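PDB 3CP7: alkaline serine protease AL20 from Nesterenkonia abyssinica, which is a thermostable secreted alkaline serine protease of trypsin-like fold that probably cleaves peptide bonds with chymotrypsin-like activity. Local coordinates for residues Pro7-Phe13 against Phe55-Tyr61; Val22-Asn26 against Ala37-Cys42; Glu67-Trp71 against Thr103-Val109. One frame throughout, in Å; residues are numbered along the deposited sequence.

Overall arrangement
Contacts 1 and 2 belong to one barrel, the six-stranded antiparallel sheet formed by the first half of this trypsin-like chain. Contact 1 joins strand 9-16 to strand 55-59 and so closes that barrel; contact 2, nested in the loop closed by contact 1, follows the neighbouring hairpin to His41 of the probable Ser-His-Asp triad, where formic acid, probably from the crystallisation liquor, is bound. Their centres are about 10 Å apart, and His8 ND1 bonds to Asn26 OD1 between them at 2.8 Å. Contact 3 sits about 10 Å from contact 1, centre to centre, and meets it where Trp71 N approaches Phe57 O at 2.8 Å. It does not touch contact 2: their centres are about 17 Å apart.

Contact 1. Residues Pro7-Phe13 against Phe55-Tyr61; sequences PHIGKVF and FVFAPAY
Lys11 O is held twice by the facing strand: Ala58 N gives it a hydrogen bond of 2.8 Å, and Phe57 CA adds a CA-H...O contact at 3.5 Å. Lys11 N returns a bond to Ala58 O, and Phe13 and Val56 form a second reciprocal pair, which zips strands 9-13 and 55-59 together antiparallel. A further bond, from Ala60 N to Ile9 O, carries the ladder into the type II turn from Ala58 to Tyr61. Between the bonds Gly10 faces Pro59, its CA only 3.4 Å from Phe57 CE2; glycine suits this place because a CB would collide with that ring and with Ala58 O.

The branched Val12 serves two rings. Its CG1, anti to the backbone N (chi1 168°), lies over one face of the Phe55 ring, 3.8 Å from the centroid and displaced toward the rim, while CG2 meets the edge of Phe57 at CD2, 4.1 Å away. The sheet's other face carries Lys11, whose straight aliphatic run sets CD above the centre of the Tyr61 ring, 3.6 Å from the centroid, in a CH-pi contact. A bend at chi4 (76°) then leads NZ to Gly138 O. Phe13 CZ lies 3.7 Å from Tyr61 CE2, the two rings meeting obliquely with planes at 59°, while Tyr61 OH bonds to Gln139.

Strand 19-27 continues the sheet beside strand 9-13 and strand 71-78 beside strand 55-59, making this pairing the closure of the barrel; Pro7 and Pro59 both rest against Val109 of helix 105-109.

Contact 2. Residues Val22-Asn26 against Ala37-Cys42; sequences VCSAN and ATAGHC. With FMT (formic acid), chain C.
Cys23 and Cys42 point at each other and are joined by a disulfide, SG to SG 2.1 Å with a chi3 of -78°, which ties strand 19-27 covalently to the 3-10 turn at residues 40-42. Cys42 places its sulfur anti to the carbonyl carbon (chi1 -67°), and that sulfur also lies above one face of the His41 ring, offset toward its rim. At the far end Ala37 is paired with Asn26: Ala37 N donates to Asn26 O at 2.8 Å, and Asn26 N to Ala37 O at 3.1 Å. Small residues suit this join, since the methyl of Ala25 comes within 3.3 Å of Ala37 O.

The Thr-Ala-Gly-His-Cys sequence here is the histidine motif of trypsin-like proteases, and its half-cystine is bonded back to the preceding hairpin strand as in chymotrypsin. His41, probably the triad histidine, has Asp91 at ND1, while NE2 donates to O1 of the formic acid at 2.8 Å, the acceptor lying at the ring's edge; the acid is also bonded to Ser169 OG and Gly167 N.

At Thr38, the last residue of strand 35-38 before the chains separate, the hydroxyl, anti to its own N (chi1 -168°), donates to Ser24 O at 2.9 Å, nearly in line with the carbonyl. A valine in its place would probably leave Ser24 O without this donor, and the end of strand 35-38 without its side-chain tie to strand 19-27. Ser24 OG itself turns to Tyr130 N and Gly167 O.

Contact 3. Residues Glu67-Trp71 against Thr103-Val109; sequences EHGVW and TTVQQQV
The short helix 105-109, with Thr104 at its N-cap, lies against the loop that leads into strand 71-78 of the trypsin-like barrel; His68 of that loop and Trp71, the first residue of the strand, meet it. Val105 sets CG2 over the Trp71 indole, 3.8 Å from the centroid of the five-membered ring and only 11° off its normal, a CH-pi contact. The methyl reaches that position because CG2 is anti to the valine N. Thr103 O lies in the indole plane at the benzene edge, 3.4 Å from Trp71 CH2, while Gln108 CB approaches CZ2 obliquely at 3.6 Å. Tryptophan suits the place by being broad enough to span a helix turn and by carrying a donor: NE1 bonds to His68 O at 2.8 Å, which helps fix the rotation of the indole and ties it to the loop backbone.

His68 is held between two aliphatic groups, Val109 CG2 centred over one face at 4.0 Å from the ring centroid and CG of its neighbour Glu67 over the opposite one. At its edge Gln108 NE2 donates to ND1, 3.1 Å away and nearly straight at 174°; the bond lies in both planes, although ring and amide are turned 71° apart. Pro59 and Leu97 back the contact from the barrel. Because ND1 accepts a hydrogen bond from the amide N-H, the imidazole is probably neutral here, with its own hydrogen on NE2.

Contact 1. Residues Pro7-Phe13 against Phe55-Tyr61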
ATOM      1  N   PRO A   7      15.440  21.844  -7.018  1.00 10.37           N
ATOM      2  CA  PRO A   7      15.631  20.576  -7.721  1.00 10.59           C
ATOM      3  C   PRO A   7      14.962  19.364  -7.078  1.00  9.96           C
ATOM      4  O   PRO A   7      14.908  18.309  -7.702  1.00 10.78           O
ATOM      5  CB  PRO A   7      17.155  20.399  -7.724  1.00 11.07           C
ATOM      6  CG  PRO A   7      17.606  21.156  -6.525  1.00 10.86           C
ATOM      7  CD  PRO A   7      16.709  22.346  -6.447  1.00 10.69           C
ATOM      8  N   HIS A   8      14.461  19.520  -5.855  1.00  9.51           N
ATOM      9  CA  HIS A   8      13.639  18.480  -5.253  1.00  9.27           C
ATOM     10  C   HIS A   8      12.309  18.321  -5.991  1.00  9.26           C
ATOM     11  O   HIS A   8      11.727  17.244  -5.956  1.00  9.20           O
ATOM     12  CB  HIS A   8      13.412  18.746  -3.762  1.00  9.20           C
ATOM     13  CG  HIS A   8      13.022  20.157  -3.437  1.00  9.28           C
ATOM     14  ND1 HIS A   8      11.709  20.559  -3.323  1.00  8.67           N
ATOM     15  CD2 HIS A   8      13.772  21.259  -3.185  1.00  9.95           C
ATOM     16  CE1 HIS A   8      11.666  21.845  -3.010  1.00 10.01           C
ATOM     17  NE2 HIS A   8      12.908  22.291  -2.913  1.00 11.15           N
ATOM     18  N   ILE A   9      11.844  19.381  -6.656  1.00  9.24           N
ATOM     19  CA  ILE A   9      10.611  19.296  -7.458  1.00  8.94           C
ATOM     20  C   ILE A   9      10.980  18.774  -8.848  1.00  9.33           C
ATOM     21  O   ILE A   9      11.999  19.184  -9.414  1.00  9.07           O
ATOM     22  CB  ILE A   9       9.904  20.665  -7.602  1.00  8.95           C
ATOM     23  CG1 ILE A   9       9.831  21.399  -6.260  1.00  9.59           C
ATOM     24  CG2 ILE A   9       8.503  20.450  -8.178  1.00  9.45           C
ATOM     25  CD1 ILE A   9       9.230  22.797  -6.345  1.00  8.82           C
ATOM     26  N   GLY A  10      10.161  17.896  -9.414  1.00  8.79           N
ATOM     27  CA  GLY A  10      10.492  17.338 -10.719  1.00  9.09           C
ATOM     28  C   GLY A  10       9.283  16.887 -11.497  1.00  8.58           C
ATOM     29  O   GLY A  10       8.158  16.891 -10.981  1.00  8.48           O
ATOM     30  N   LYS A  11       9.541  16.485 -12.741  1.00  9.02           N
ATOM     31  CA  LYS A  11       8.503  16.055 -13.670  1.00  9.19           C
ATOM     32  C   LYS A  11       8.433  14.528 -13.633  1.00  9.34           C
ATOM     33  O   LYS A  11       9.458  13.867 -13.409  1.00  9.86           O
ATOM     34  CB  LYS A  11       8.825  16.562 -15.078  1.00  9.39           C
ATOM     35  CG  LYS A  11       7.773  16.251 -16.133  1.00  8.50           C
ATOM     36  CD  LYS A  11       8.187  16.842 -17.457  1.00  9.73           C
ATOM     37  CE  LYS A  11       7.197  16.529 -18.560  1.00  9.91           C
ATOM     38  NZ  LYS A  11       5.960  17.345 -18.503  1.00  9.74           N
ATOM     39  N   VAL A  12       7.230  13.981 -13.828  1.00  8.76           N
ATOM     40  CA  VAL A  12       7.016  12.536 -13.834  1.00  9.54           C
ATOM     41  C   VAL A  12       6.535  12.114 -15.226  1.00  9.71           C
ATOM     42  O   VAL A  12       5.712  12.807 -15.834  1.00  9.75           O
ATOM     43  CB  VAL A  12       5.963  12.135 -12.770  1.00  9.34           C
ATOM     44  CG1 VAL A  12       5.513  10.707 -12.957  1.00  9.61           C
ATOM     45  CG2 VAL A  12       6.520  12.313 -11.364  1.00  9.31           C
ATOM     46  N   PHE A  13       7.075  11.002 -15.723  1.00  9.87           N
ATOM     47  CA  PHE A  13       6.566  10.343 -16.925  1.00 10.66           C
ATOM     48  C   PHE A  13       6.108   8.955 -16.519  1.00 10.55           C
ATOM     49  O   PHE A  13       6.740   8.299 -15.696  1.00 11.01           O
ATOM     50  CB  PHE A  13       7.663  10.208 -17.988  1.00 10.79           C
ATOM     51  CG  PHE A  13       8.261  11.514 -18.434  1.00 11.29           C
ATOM     52  CD1 PHE A  13       9.267  12.122 -17.686  1.00 12.04           C
ATOM     53  CD2 PHE A  13       7.834  12.123 -19.607  1.00 12.64           C
ATOM     54  CE1 PHE A  13       9.823  13.320 -18.096  1.00 12.88           C
ATOM     55  CE2 PHE A  13       8.393  13.331 -20.027  1.00 12.41           C
ATOM     56  CZ  PHE A  13       9.394  13.916 -19.276  1.00 13.22           C
ATOM     57  N   PHE A  55       7.256   4.391 -14.473  1.00 12.52           N
ATOM     58  CA  PHE A  55       7.238   5.637 -13.723  1.00 12.10           C
ATOM     59  C   PHE A  55       8.662   6.144 -13.573  1.00 11.22           C
ATOM     60  O   PHE A  55       9.527   5.453 -13.022  1.00 11.48           O
ATOM     61  CB  PHE A  55       6.588   5.406 -12.355  1.00 11.45           C
ATOM     62  CG  PHE A  55       6.413   6.653 -11.513  1.00 11.24           C
ATOM     63  CD1 PHE A  55       5.145   7.176 -11.296  1.00 11.50           C
ATOM     64  CD2 PHE A  55       7.500   7.250 -10.882  1.00 11.12           C
ATOM     65  CE1 PHE A  55       4.959   8.302 -10.490  1.00 12.36           C
ATOM     66  CE2 PHE A  55       7.339   8.379 -10.073  1.00 10.40           C
ATOM     67  CZ  PHE A  55       6.057   8.907  -9.880  1.00 11.27           C
ATOM     68  N   VAL A  56       8.887   7.360 -14.056  1.00 11.47           N
ATOM     69  CA  VAL A  56      10.206   7.981 -14.015  1.00 11.43           C
ATOM     70  C   VAL A  56      10.094   9.409 -13.478  1.00 10.72           C
ATOM     71  O   VAL A  56       9.162  10.125 -13.822  1.00 11.15           O
ATOM     72  CB  VAL A  56      10.842   7.978 -15.438  1.00 12.40           C
ATOM     73  CG1 VAL A  56      11.997   8.928 -15.538  1.00 14.79           C
ATOM     74  CG2 VAL A  56      11.282   6.576 -15.829  1.00 13.43           C
ATOM     75  N   PHE A  57      11.069   9.803 -12.666  1.00  9.75           N
ATOM     76  CA  PHE A  57      11.094  11.113 -12.031  1.00  9.98           C
ATOM     77  C   PHE A  57      12.319  11.882 -12.502  1.00  9.59           C
ATOM     78  O   PHE A  57      13.427  11.348 -12.481  1.00 10.54           O
ATOM     79  CB  PHE A  57      11.147  10.951 -10.508  1.00  9.43           C
ATOM     80  CG  PHE A  57      11.252  12.259  -9.745  1.00  9.17           C
ATOM     81  CD1 PHE A  57      12.401  12.557  -9.007  1.00  9.36           C
ATOM     82  CD2 PHE A  57      10.193  13.174  -9.740  1.00  9.05           C
ATOM     83  CE1 PHE A  57      12.487  13.748  -8.290  1.00  9.32           C
ATOM     84  CE2 PHE A  57      10.279  14.360  -9.021  1.00  9.55           C
ATOM     85  CZ  PHE A  57      11.439  14.653  -8.309  1.00  8.66           C
ATOM     86  N   ALA A  58      12.105  13.121 -12.935  1.00 10.12           N
ATOM     87  CA  ALA A  58      13.174  13.979 -13.456  1.00 10.17           C
ATOM     88  C   ALA A  58      13.310  15.231 -12.594  1.00  9.93           C
ATOM     89  O   ALA A  58      12.597  16.215 -12.808  1.00  9.77           O
ATOM     90  CB  ALA A  58      12.889  14.357 -14.908  1.00 10.27           C
ATOM     91  N   PRO A  59      14.226  15.199 -11.608  1.00 10.52           N
ATOM     92  CA  PRO A  59      14.408  16.368 -10.741  1.00 10.65           C
ATOM     93  C   PRO A  59      14.840  17.597 -11.528  1.00 10.98           C
ATOM     94  O   PRO A  59      15.697  17.499 -12.417  1.00 11.71           O
ATOM     95  CB  PRO A  59      15.534  15.949  -9.782  1.00 10.99           C
ATOM     96  CG  PRO A  59      15.732  14.501  -9.974  1.00 11.70           C
ATOM     97  CD  PRO A  59      15.100  14.070 -11.251  1.00 10.61           C
ATOM     98  N   ALA A  60      14.255  18.746 -11.212  1.00 11.03           N
ATOM     99  CA  ALA A  60      14.662  20.023 -11.818  1.00 11.05           C
ATOM    100  C   ALA A  60      14.538  20.035 -13.345  1.00 11.25           C
ATOM    101  O   ALA A  60      15.264  20.765 -14.030  1.00 11.47           O
ATOM    102  CB  ALA A  60      16.103  20.403 -11.381  1.00 11.40           C
ATOM    103  N   TYR A  61      13.606  19.246 -13.874  1.00 11.17           N
ATOM    104  CA  TYR A  61      13.311  19.248 -15.310  1.00 11.49           C
ATOM    105  C   TYR A  61      13.107  20.681 -15.812  1.00 11.71           C
ATOM    106  O   TYR A  61      12.448  21.493 -15.152  1.00 11.32           O
ATOM    107  CB  TYR A  61      12.048  18.424 -15.565  1.00 11.54           C
ATOM    108  CG  TYR A  61      11.774  18.125 -17.022  1.00 10.78           C
ATOM    109  CD1 TYR A  61      11.062  19.020 -17.810  1.00 11.50           C
ATOM    110  CD2 TYR A  61      12.195  16.931 -17.597  1.00 10.62           C
ATOM    111  CE1 TYR A  61      10.810  18.756 -19.154  1.00 11.13           C
ATOM    112  CE2 TYR A  61      11.938  16.644 -18.936  1.00 10.96           C
ATOM    113  CZ  TYR A  61      11.236  17.567 -19.700  1.00 11.36           C
ATOM    114  OH  TYR A  61      10.983  17.283 -21.029  1.00 13.67           O
TER

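Contact 2. Residues Val22-Asn26 against Ala37-Cys42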
ATOM      1  N   VAL A  22       1.954  12.275 -18.135  1.00 11.75           N
ATOM      2  CA  VAL A  22       2.904  13.067 -17.370  1.00 12.01           C
ATOM      3  C   VAL A  22       2.261  13.580 -16.073  1.00 11.22           C
ATOM      4  O   VAL A  22       1.048  13.757 -15.982  1.00 11.92           O
ATOM      5  CB  VAL A  22       3.498  14.216 -18.237  1.00 12.17           C
ATOM      6  CG1 VAL A  22       2.421  15.195 -18.688  1.00 12.56           C
ATOM      7  CG2 VAL A  22       4.614  14.905 -17.535  1.00 17.07           C
ATOM      8  N   CYS A  23       3.096  13.776 -15.060  1.00 10.08           N
ATOM      9  CA  CYS A  23       2.656  14.258 -13.748  1.00  9.31           C
ATOM     10  C   CYS A  23       3.809  15.071 -13.155  1.00  8.77           C
ATOM     11  O   CYS A  23       4.756  15.444 -13.872  1.00  8.11           O
ATOM     12  CB  CYS A  23       2.262  13.081 -12.834  1.00  9.45           C
ATOM     13  SG  CYS A  23       0.483  12.681 -12.778  1.00 10.98           S
ATOM     14  N   SER A  24       3.734  15.343 -11.854  1.00  7.78           N
ATOM     15  CA  SER A  24       4.795  16.039 -11.139  1.00  7.87           C
ATOM     16  C   SER A  24       4.998  15.312  -9.813  1.00  7.47           C
ATOM     17  O   SER A  24       4.164  14.500  -9.405  1.00  7.69           O
ATOM     18  CB  SER A  24       4.385  17.493 -10.905  1.00  8.15           C
ATOM     19  OG  SER A  24       4.116  18.167 -12.134  1.00  8.53           O
ATOM     20  N   ALA A  25       6.108  15.602  -9.139  1.00  7.45           N
ATOM     21  CA  ALA A  25       6.387  15.007  -7.836  1.00  7.85           C
ATOM     22  C   ALA A  25       7.453  15.815  -7.117  1.00  8.03           C
ATOM     23  O   ALA A  25       7.992  16.779  -7.663  1.00  8.01           O
ATOM     24  CB  ALA A  25       6.831  13.557  -7.989  1.00  7.99           C
ATOM     25  N   ASN A  26       7.782  15.396  -5.898  1.00  7.73           N
ATOM     26  CA  ASN A  26       8.716  16.142  -5.080  1.00  8.31           C
ATOM     27  C   ASN A  26       9.475  15.237  -4.131  1.00  8.09           C
ATOM     28  O   ASN A  26       8.867  14.425  -3.456  1.00  7.97           O
ATOM     29  CB  ASN A  26       7.953  17.211  -4.290  1.00  8.21           C
ATOM     30  CG  ASN A  26       8.877  18.151  -3.526  1.00  8.50           C
ATOM     31  OD1 ASN A  26       9.738  18.808  -4.119  1.00  8.94           O
ATOM     32  ND2 ASN A  26       8.698  18.222  -2.206  1.00  8.53           N
ATOM     33  N   ALA A  37       6.980  12.324  -3.122  1.00  7.63           N
ATOM     34  CA  ALA A  37       5.544  12.459  -2.934  1.00  7.85           C
ATOM     35  C   ALA A  37       4.912  12.814  -4.259  1.00  7.61           C
ATOM     36  O   ALA A  37       5.449  13.619  -5.037  1.00  7.87           O
ATOM     37  CB  ALA A  37       5.253  13.544  -1.937  1.00  8.35           C
ATOM     38  N   THR A  38       3.754  12.215  -4.508  1.00  7.55           N
ATOM     39  CA  THR A  38       2.999  12.504  -5.717  1.00  7.48           C
ATOM     40  C   THR A  38       1.518  12.226  -5.452  1.00  7.33           C
ATOM     41  O   THR A  38       1.119  12.018  -4.296  1.00  7.46           O
ATOM     42  CB  THR A  38       3.563  11.701  -6.925  1.00  7.73           C
ATOM     43  OG1 THR A  38       2.988  12.198  -8.138  1.00  7.44           O
ATOM     44  CG2 THR A  38       3.298  10.202  -6.805  1.00  7.48           C
ATOM     45  N   ALA A  39       0.700  12.253  -6.502  1.00  7.00           N
ATOM     46  CA  ALA A  39      -0.723  11.905  -6.379  1.00  7.50           C
ATOM     47  C   ALA A  39      -0.906  10.413  -6.610  1.00  7.72           C
ATOM     48  O   ALA A  39      -0.182   9.801  -7.397  1.00  8.81           O
ATOM     49  CB  ALA A  39      -1.562  12.700  -7.375  1.00  7.62           C
ATOM     50  N   GLY A  40      -1.897   9.830  -5.945  1.00  7.73           N
ATOM     51  CA  GLY A  40      -2.241   8.431  -6.190  1.00  8.39           C
ATOM     52  C   GLY A  40      -2.519   8.165  -7.656  1.00  8.49           C
ATOM     53  O   GLY A  40      -2.056   7.162  -8.202  1.00  8.82           O
ATOM     54  N   HIS A  41      -3.251   9.061  -8.319  1.00  8.44           N
ATOM     55  CA  HIS A  41      -3.625   8.833  -9.702  1.00  9.00           C
ATOM     56  C   HIS A  41      -2.447   8.950 -10.665  1.00  9.40           C
ATOM     57  O   HIS A  41      -2.575   8.590 -11.832  1.00 10.79           O
ATOM     58  CB  HIS A  41      -4.813   9.714 -10.112  1.00  8.79           C
ATOM     59  CG  HIS A  41      -4.461  11.126 -10.470  1.00  8.19           C
ATOM     60  ND1 HIS A  41      -4.651  12.195  -9.615  1.00  7.68           N
ATOM     61  CD2 HIS A  41      -3.979  11.647 -11.627  1.00  8.81           C
ATOM     62  CE1 HIS A  41      -4.281  13.309 -10.227  1.00  7.66           C
ATOM     63  NE2 HIS A  41      -3.876  13.004 -11.447  1.00  8.95           N
ATOM     64  N   CYS A  42      -1.304   9.437 -10.183  1.00  9.37           N
ATOM     65  CA  CYS A  42      -0.084   9.486 -10.998  1.00 10.12           C
ATOM     66  C   CYS A  42       0.681   8.170 -10.968  1.00 10.67           C
ATOM     67  O   CYS A  42       1.665   8.009 -11.701  1.00 11.47           O
ATOM     68  CB  CYS A  42       0.846  10.594 -10.512  1.00 10.08           C
ATOM     69  SG  CYS A  42       0.194  12.271 -10.757  1.00 11.58           S
TER
HETATM   70  C   FMT C 219      -2.435  14.877 -14.535  1.00 13.46           C
HETATM   71  O1  FMT C 219      -3.086  13.994 -13.951  1.00 13.54           O
HETATM   72  O2  FMT C 219      -2.362  16.037 -14.122  1.00 12.36           O

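Contact 3. Residues Glu67-Trp71 against Thr103-Val109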
ATOM      1  N   GLU A  67      20.894  18.052 -14.946  1.00 14.57           N
ATOM      2  CA  GLU A  67      22.105  17.307 -14.622  1.00 15.23           C
ATOM      3  C   GLU A  67      21.842  16.120 -13.683  1.00 15.05           C
ATOM      4  O   GLU A  67      22.639  15.191 -13.607  1.00 15.66           O
ATOM      5  CB  GLU A  67      23.147  18.241 -14.002  1.00 15.95           C
ATOM      6  CG  GLU A  67      22.794  18.780 -12.605  1.00 18.81           C
ATOM      7  CD  GLU A  67      21.955  20.060 -12.616  1.00 22.80           C
ATOM      8  OE1 GLU A  67      21.322  20.394 -13.647  1.00 23.53           O
ATOM      9  OE2 GLU A  67      21.929  20.744 -11.570  1.00 26.01           O
ATOM     10  N   HIS A  68      20.712  16.154 -12.974  1.00 14.93           N
ATOM     11  CA  HIS A  68      20.371  15.080 -12.039  1.00 14.73           C
ATOM     12  C   HIS A  68      19.819  13.839 -12.728  1.00 14.84           C
ATOM     13  O   HIS A  68      19.714  12.774 -12.114  1.00 15.57           O
ATOM     14  CB  HIS A  68      19.416  15.590 -10.966  1.00 14.98           C
ATOM     15  CG  HIS A  68      19.990  16.697 -10.144  1.00 14.39           C
ATOM     16  ND1 HIS A  68      21.178  16.566  -9.458  1.00 15.18           N
ATOM     17  CD2 HIS A  68      19.555  17.956  -9.912  1.00 15.71           C
ATOM     18  CE1 HIS A  68      21.444  17.697  -8.831  1.00 14.89           C
ATOM     19  NE2 HIS A  68      20.470  18.553  -9.079  1.00 16.00           N
ATOM     20  N   GLY A  69      19.478  13.986 -14.005  1.00 14.52           N
ATOM     21  CA  GLY A  69      19.037  12.866 -14.814  1.00 13.97           C
ATOM     22  C   GLY A  69      17.634  12.408 -14.485  1.00 13.97           C
ATOM     23  O   GLY A  69      16.819  13.179 -13.980  1.00 13.99           O
ATOM     24  N   VAL A  70      17.368  11.140 -14.779  1.00 13.22           N
ATOM     25  CA  VAL A  70      16.024  10.579 -14.724  1.00 13.99           C
ATOM     26  C   VAL A  70      16.070   9.318 -13.863  1.00 13.25           C
ATOM     27  O   VAL A  70      16.991   8.515 -13.990  1.00 14.01           O
ATOM     28  CB  VAL A  70      15.492  10.293 -16.157  1.00 14.27           C
ATOM     29  CG1 VAL A  70      16.189   9.101 -16.801  1.00 17.12           C
ATOM     30  CG2 VAL A  70      14.011  10.086 -16.154  1.00 16.62           C
ATOM     31  N   TRP A  71      15.092   9.160 -12.972  1.00 12.29           N
ATOM     32  CA  TRP A  71      15.126   8.124 -11.944  1.00 11.95           C
ATOM     33  C   TRP A  71      13.909   7.215 -12.017  1.00 11.65           C
ATOM     34  O   TRP A  71      12.780   7.684 -11.884  1.00 11.33           O
ATOM     35  CB  TRP A  71      15.194   8.796 -10.559  1.00 11.75           C
ATOM     36  CG  TRP A  71      16.485   9.522 -10.357  1.00 10.95           C
ATOM     37  CD1 TRP A  71      16.884  10.679 -10.971  1.00 11.44           C
ATOM     38  CD2 TRP A  71      17.572   9.112  -9.526  1.00 11.88           C
ATOM     39  NE1 TRP A  71      18.156  11.020 -10.566  1.00 11.63           N
ATOM     40  CE2 TRP A  71      18.597  10.075  -9.669  1.00 11.56           C
ATOM     41  CE3 TRP A  71      17.773   8.029  -8.660  1.00 11.21           C
ATOM     42  CZ2 TRP A  71      19.819   9.974  -8.985  1.00 12.22           C
ATOM     43  CZ3 TRP A  71      18.980   7.934  -7.975  1.00 12.31           C
ATOM     44  CH2 TRP A  71      19.987   8.899  -8.142  1.00 12.33           C
ATOM     45  N   THR A 103      24.179   5.634  -5.471  1.00 15.90           N
ATOM     46  CA  THR A 103      23.665   6.988  -5.206  1.00 14.85           C
ATOM     47  C   THR A 103      22.142   7.032  -5.195  1.00 13.39           C
ATOM     48  O   THR A 103      21.490   6.651  -6.164  1.00 13.50           O
ATOM     49  CB  THR A 103      24.174   8.025  -6.222  1.00 14.90           C
ATOM     50  OG1 THR A 103      25.582   7.837  -6.427  1.00 16.61           O
ATOM     51  CG2 THR A 103      23.916   9.446  -5.720  1.00 15.56           C
ATOM     52  N   THR A 104      21.591   7.489  -4.079  1.00 12.25           N
ATOM     53  CA  THR A 104      20.148   7.690  -3.956  1.00 11.32           C
ATOM     54  C   THR A 104      19.764   9.085  -4.464  1.00 11.16           C
ATOM     55  O   THR A 104      20.597   9.994  -4.546  1.00 10.97           O
ATOM     56  CB  THR A 104      19.702   7.565  -2.505  1.00 11.85           C
ATOM     57  OG1 THR A 104      20.418   8.529  -1.732  1.00 11.47           O
ATOM     58  CG2 THR A 104      19.975   6.152  -1.953  1.00 11.88           C
ATOM     59  N   VAL A 105      18.488   9.269  -4.793  1.00 10.07           N
ATOM     60  CA  VAL A 105      18.071  10.538  -5.378  1.00 10.01           C
ATOM     61  C   VAL A 105      18.283  11.708  -4.407  1.00  9.76           C
ATOM     62  O   VAL A 105      18.636  12.815  -4.829  1.00  9.55           O
ATOM     63  CB  VAL A 105      16.612  10.482  -5.908  1.00  9.83           C
ATOM     64  CG1 VAL A 105      15.576  10.620  -4.770  1.00 10.51           C
ATOM     65  CG2 VAL A 105      16.393  11.552  -6.949  1.00 10.12           C
ATOM     66  N   GLN A 106      18.067  11.468  -3.114  1.00  9.88           N
ATOM     67  CA  GLN A 106      18.234  12.527  -2.125  1.00 10.10           C
ATOM     68  C   GLN A 106      19.712  12.898  -1.977  1.00 10.20           C
ATOM     69  O   GLN A 106      20.034  14.060  -1.777  1.00  9.93           O
ATOM     70  CB  GLN A 106      17.602  12.138  -0.777  1.00 10.38           C
ATOM     71  CG  GLN A 106      17.484  13.299   0.211  1.00 10.55           C
ATOM     72  CD  GLN A 106      16.712  12.961   1.480  1.00 10.44           C
ATOM     73  OE1 GLN A 106      16.947  13.573   2.535  1.00 13.34           O
ATOM     74  NE2 GLN A 106      15.778  12.036   1.388  1.00  7.78           N
ATOM     75  N   GLN A 107      20.592  11.903  -2.079  1.00 10.21           N
ATOM     76  CA  GLN A 107      22.039  12.144  -2.060  1.00 10.94           C
ATOM     77  C   GLN A 107      22.493  12.879  -3.320  1.00 11.12           C
ATOM     78  O   GLN A 107      23.347  13.771  -3.259  1.00 11.04           O
ATOM     79  CB  GLN A 107      22.784  10.820  -1.919  1.00 10.98           C
ATOM     80  CG  GLN A 107      22.787  10.266  -0.501  1.00 12.78           C
ATOM     81  CD  GLN A 107      23.671  11.062   0.434  1.00 12.55           C
ATOM     82  OE1 GLN A 107      23.180  11.835   1.253  1.00 12.85           O
ATOM     83  NE2 GLN A 107      24.993  10.881   0.312  1.00 12.63           N
ATOM     84  N   GLN A 108      21.926  12.489  -4.461  1.00 10.45           N
ATOM     85  CA  GLN A 108      22.220  13.128  -5.741  1.00 11.16           C
ATOM     86  C   GLN A 108      21.886  14.615  -5.711  1.00 10.86           C
ATOM     87  O   GLN A 108      22.688  15.468  -6.093  1.00 11.34           O
ATOM     88  CB  GLN A 108      21.402  12.449  -6.849  1.00 11.49           C
ATOM     89  CG  GLN A 108      21.425  13.196  -8.186  1.00 14.10           C
ATOM     90  CD  GLN A 108      22.780  13.145  -8.850  1.00 15.33           C
ATOM     91  OE1 GLN A 108      23.483  12.137  -8.780  1.00 17.28           O
ATOM     92  NE2 GLN A 108      23.146  14.228  -9.514  1.00 16.71           N
ATOM     93  N   VAL A 109      20.668  14.918  -5.281  1.00 10.87           N
ATOM     94  CA  VAL A 109      20.190  16.293  -5.309  1.00 11.09           C
ATOM     95  C   VAL A 109      20.731  17.099  -4.127  1.00 11.10           C
ATOM     96  O   VAL A 109      20.894  18.316  -4.229  1.00 12.30           O
ATOM     97  CB  VAL A 109      18.633  16.327  -5.401  1.00 11.17           C
ATOM     98  CG1 VAL A 109      18.094  17.723  -5.250  1.00 12.60           C
ATOM     99  CG2 VAL A 109      18.191  15.748  -6.739  1.00 11.99           C
TER